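Local atomic coordinates of avidin (Gallus gallus, PDB entry 5LUR), a protein that belongs to the avidin family of biotin-binding proteins and, in this engineered form, binds the steroid progesterone in its barrel pocket. Residues 47-52 and 74-79. The protein carries 12 engineered substitutions. Sequence-based numbering, arbitrary orientation.
With STR (progesterone), chain C.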
ATOM      1  N   GLU A  47      25.228  -4.620  14.702  1.00 72.61           N
ATOM      2  CA  GLU A  47      24.448  -4.457  15.959  1.00 65.91           C
ATOM      3  C   GLU A  47      22.983  -4.958  15.885  1.00 63.31           C
ATOM      4  O   GLU A  47      22.238  -4.567  14.993  1.00 66.69           O
ATOM      5  CB  GLU A  47      24.470  -2.975  16.336  1.00 63.18           C
ATOM      6  CG  GLU A  47      23.761  -2.608  17.633  1.00 63.90           C
ATOM      7  CD  GLU A  47      23.924  -1.133  18.005  1.00 62.69           C
ATOM      8  OE1 GLU A  47      24.425  -0.338  17.176  1.00 56.07           O
ATOM      9  OE2 GLU A  47      23.553  -0.765  19.144  1.00 62.30           O
ATOM     10  N   ILE A  48      22.569  -5.761  16.868  1.00 56.30           N
ATOM     11  CA  ILE A  48      21.317  -6.529  16.831  1.00 54.41           C
ATOM     12  C   ILE A  48      20.301  -6.071  17.893  1.00 51.22           C
ATOM     13  O   ILE A  48      20.630  -6.000  19.080  1.00 47.82           O
ATOM     14  CB  ILE A  48      21.598  -8.040  17.112  1.00 58.21           C
ATOM     15  CG1 ILE A  48      22.658  -8.621  16.158  1.00 59.87           C
ATOM     16  CG2 ILE A  48      20.315  -8.874  17.051  1.00 56.02           C
ATOM     17  CD1 ILE A  48      22.192  -8.801  14.730  1.00 64.22           C
ATOM     18  N   LYS A  49      19.058  -5.824  17.481  1.00 50.18           N
ATOM     19  CA  LYS A  49      17.968  -5.547  18.425  1.00 50.67           C
ATOM     20  C   LYS A  49      16.783  -6.471  18.194  1.00 48.43           C
ATOM     21  O   LYS A  49      16.589  -6.988  17.094  1.00 49.83           O
ATOM     22  CB  LYS A  49      17.548  -4.078  18.372  1.00 53.03           C
ATOM     23  CG  LYS A  49      18.503  -3.125  19.099  1.00 54.57           C
ATOM     24  CD  LYS A  49      18.474  -3.285  20.619  1.00 56.49           C
ATOM     25  CE  LYS A  49      19.030  -2.062  21.345  1.00 58.17           C
ATOM     26  NZ  LYS A  49      20.477  -1.795  21.071  1.00 57.09           N
ATOM     27  N   GLU A  50      15.997  -6.644  19.253  1.00 44.23           N
ATOM     28  CA  GLU A  50      15.058  -7.750  19.370  1.00 45.11           C
ATOM     29  C   GLU A  50      13.733  -7.290  19.982  1.00 41.88           C
ATOM     30  O   GLU A  50      13.684  -6.941  21.160  1.00 44.58           O
ATOM     31  CB  GLU A  50      15.704  -8.841  20.228  1.00 49.70           C
ATOM     32  CG  GLU A  50      14.755  -9.773  20.973  1.00 54.19           C
ATOM     33  CD  GLU A  50      15.413 -11.023  21.537  1.00 62.05           C
ATOM     34  OE1 GLU A  50      14.696 -11.824  22.173  1.00 73.10           O
ATOM     35  OE2 GLU A  50      16.642 -11.210  21.392  1.00 71.42           O
ATOM     36  N   SER A  51      12.655  -7.335  19.201  1.00 35.46           N
ATOM     37  CA  SER A  51      11.389  -6.768  19.615  1.00 29.68           C
ATOM     38  C   SER A  51      10.280  -7.789  19.599  1.00 27.80           C
ATOM     39  O   SER A  51      10.268  -8.660  18.752  1.00 26.41           O
ATOM     40  CB  SER A  51      11.038  -5.622  18.691  1.00 28.86           C
ATOM     41  OG  SER A  51      12.103  -4.691  18.642  1.00 28.99           O
ATOM     42  N   PRO A  52       9.315  -7.663  20.519  1.00 26.50           N
ATOM     43  CA  PRO A  52       8.163  -8.562  20.545  1.00 26.56           C
ATOM     44  C   PRO A  52       7.222  -8.380  19.378  1.00 26.33           C
ATOM     45  O   PRO A  52       7.116  -7.273  18.836  1.00 27.12           O
ATOM     46  CB  PRO A  52       7.426  -8.135  21.819  1.00 26.51           C
ATOM     47  CG  PRO A  52       7.753  -6.709  21.949  1.00 25.85           C
ATOM     48  CD  PRO A  52       9.177  -6.596  21.519  1.00 25.70           C
ATOM     49  N   TRP A  74       8.370  -2.312  17.986  1.00 28.33           N
ATOM     50  CA  TRP A  74       9.824  -2.085  18.037  1.00 29.84           C
ATOM     51  C   TRP A  74      10.321  -1.507  19.361  1.00 30.60           C
ATOM     52  O   TRP A  74       9.811  -0.469  19.785  1.00 28.86           O
ATOM     53  CB  TRP A  74      10.259  -1.140  16.906  1.00 29.17           C
ATOM     54  CG  TRP A  74       9.867  -1.647  15.602  1.00 27.01           C
ATOM     55  CD1 TRP A  74       8.869  -1.171  14.809  1.00 26.75           C
ATOM     56  CD2 TRP A  74      10.426  -2.783  14.935  1.00 25.86           C
ATOM     57  NE1 TRP A  74       8.783  -1.945  13.659  1.00 28.13           N
ATOM     58  CE2 TRP A  74       9.729  -2.939  13.715  1.00 26.11           C
ATOM     59  CE3 TRP A  74      11.433  -3.694  15.257  1.00 25.24           C
ATOM     60  CZ2 TRP A  74      10.012  -3.966  12.818  1.00 24.99           C
ATOM     61  CZ3 TRP A  74      11.719  -4.715  14.357  1.00 25.47           C
ATOM     62  CH2 TRP A  74      11.014  -4.832  13.145  1.00 25.40           C
ATOM     63  N   LYS A  75      11.319  -2.170  19.965  1.00 33.55           N
ATOM     64  CA  LYS A  75      11.940  -1.751  21.257  1.00 37.47           C
ATOM     65  C   LYS A  75      12.839  -0.494  21.190  1.00 35.28           C
ATOM     66  O   LYS A  75      13.031   0.207  22.188  1.00 30.57           O
ATOM     67  CB  LYS A  75      12.769  -2.901  21.887  1.00 43.65           C
ATOM     68  CG  LYS A  75      12.007  -3.811  22.853  1.00 49.79           C
ATOM     69  CD  LYS A  75      12.964  -4.548  23.810  1.00 56.02           C
ATOM     70  CE  LYS A  75      12.328  -5.769  24.509  1.00 58.61           C
ATOM     71  NZ  LYS A  75      11.337  -5.439  25.586  1.00 56.14           N
ATOM     72  N   PHE A  76      13.367  -0.196  20.013  1.00 34.74           N
ATOM     73  CA  PHE A  76      14.378   0.858  19.870  1.00 34.16           C
ATOM     74  C   PHE A  76      13.814   2.086  19.155  1.00 32.16           C
ATOM     75  O   PHE A  76      14.563   2.980  18.810  1.00 30.04           O
ATOM     76  CB  PHE A  76      15.565   0.304  19.089  1.00 36.28           C
ATOM     77  CG  PHE A  76      15.164  -0.366  17.819  1.00 38.59           C
ATOM     78  CD1 PHE A  76      14.901   0.376  16.684  1.00 37.72           C
ATOM     79  CD2 PHE A  76      14.966  -1.747  17.786  1.00 44.08           C
ATOM     80  CE1 PHE A  76      14.494  -0.239  15.526  1.00 40.29           C
ATOM     81  CE2 PHE A  76      14.550  -2.377  16.615  1.00 45.07           C
ATOM     82  CZ  PHE A  76      14.320  -1.613  15.485  1.00 42.94           C
ATOM     83  N   SER A  77      12.501   2.143  18.950  1.00 32.34           N
ATOM     84  CA  SER A  77      11.886   3.147  18.069  1.00 32.17           C
ATOM     85  C   SER A  77      10.460   3.439  18.506  1.00 30.02           C
ATOM     86  O   SER A  77       9.867   2.645  19.228  1.00 27.61           O
ATOM     87  CB  SER A  77      11.910   2.618  16.640  1.00 32.82           C
ATOM     88  OG  SER A  77      11.234   3.466  15.746  1.00 35.41           O
ATOM     89  N   GLU A  78       9.931   4.596  18.105  1.00 30.44           N
ATOM     90  CA  GLU A  78       8.498   4.914  18.336  1.00 31.15           C
ATOM     91  C   GLU A  78       7.574   4.365  17.244  1.00 29.69           C
ATOM     92  O   GLU A  78       6.364   4.523  17.337  1.00 29.64           O
ATOM     93  CB  GLU A  78       8.261   6.422  18.452  1.00 33.60           C
ATOM     94  CG  GLU A  78       8.905   7.092  19.667  1.00 36.17           C
ATOM     95  CD  GLU A  78       8.790   8.616  19.632  1.00 38.20           C
ATOM     96  OE1 GLU A  78       8.108   9.166  18.735  1.00 41.07           O
ATOM     97  OE2 GLU A  78       9.370   9.277  20.513  1.00 38.38           O
ATOM     98  N   SER A  79       8.136   3.733  16.214  1.00 28.32           N
ATOM     99  CA  SER A  79       7.351   3.201  15.118  1.00 26.97           C
ATOM    100  C   SER A  79       6.631   1.908  15.456  1.00 24.75           C
ATOM    101  O   SER A  79       6.854   1.285  16.487  1.00 24.85           O
ATOM    102  CB  SER A  79       8.258   2.979  13.921  1.00 28.29           C
ATOM    103  OG  SER A  79       8.911   4.187  13.603  1.00 30.07           O
TER
HETATM  104  C1  STR C 201      16.145  -1.858  11.015  1.00 65.81           C
HETATM  105  C2  STR C 201      16.908  -0.548  10.857  1.00 65.45           C
HETATM  106  C3  STR C 201      16.301   0.588  11.653  1.00 66.15           C
HETATM  107  O3  STR C 201      16.996   1.553  11.916  1.00 66.03           O
HETATM  108  C4  STR C 201      14.887   0.560  12.109  1.00 63.28           C
HETATM  109  C5  STR C 201      14.079  -0.504  11.898  1.00 60.38           C
HETATM  110  C6  STR C 201      12.610  -0.349  12.267  1.00 54.65           C
HETATM  111  C7  STR C 201      11.698  -0.858  11.135  1.00 56.55           C
HETATM  112  C8  STR C 201      12.172  -2.117  10.352  1.00 58.06           C
HETATM  113  C9  STR C 201      13.697  -2.015   9.981  1.00 60.13           C
HETATM  114  C10 STR C 201      14.586  -1.824  11.254  1.00 65.69           C
HETATM  115  C11 STR C 201      14.184  -3.125   8.996  1.00 57.71           C
HETATM  116  C12 STR C 201      13.242  -3.427   7.820  1.00 56.23           C
HETATM  117  C13 STR C 201      11.792  -3.660   8.276  1.00 55.98           C
HETATM  118  C14 STR C 201      11.312  -2.442   9.086  1.00 53.39           C
HETATM  119  C15 STR C 201       9.803  -2.654   9.178  1.00 45.28           C
HETATM  120  C16 STR C 201       9.456  -3.348   7.871  1.00 46.64           C
HETATM  121  C17 STR C 201      10.778  -3.648   7.134  1.00 52.64           C
HETATM  122  C18 STR C 201      11.684  -4.997   9.063  1.00 56.41           C
HETATM  123  C19 STR C 201      14.337  -2.997  12.245  1.00 64.74           C
HETATM  124  C20 STR C 201      10.868  -4.883   6.219  1.00 53.66           C
HETATM  125  O20 STR C 201      10.103  -5.836   6.347  1.00 51.65           O
HETATM  126  C21 STR C 201      11.932  -4.944   5.138  1.00 51.24           C
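Ser51 OG takes the backbone N-H of Lys75 in an almost straight hydrogen bond, N to OG 3.0 Å with 172° at the hydrogen. With chi1 at -54°, the hydroxyl is swung beside its own backbone N and anti to the carbonyl carbon, which brings it up to the start of the loop; it also lies 3.6 Å from Trp74 CE3, oblique to the indole. Two residues earlier on the strand, Lys49 meets Phe76: CB sits 3.5 Å from ring atom CD2, and the lysine and phenylalanine side chains pass one another running opposite ways. On the outer side the aliphatic part of Lys75 runs by the strand, its CD 3.6 Å from the carbonyl O of Glu50, while its side chain crosses that of Pro52 at about a right angle.

Both rings go on to the steroid. Progesterone lies over one face of Trp74, with C8 3.8 Å from CZ2, whereas Phe76 offers its edge, CZ standing 3.5 Å from the methyl C19. The indole is held by the hydrogen bond from NE1 to Thr81 OG1 and by an edge-to-face contact with Tyr37. Farther along, Ser77 OG accepts from Ser79 N in an ST turn. Strand 48-57 and the loop between strands 67-72 and 80-89 thus build one wall of the ligand pocket at the open end of the eight-stranded antiparallel avidin barrel.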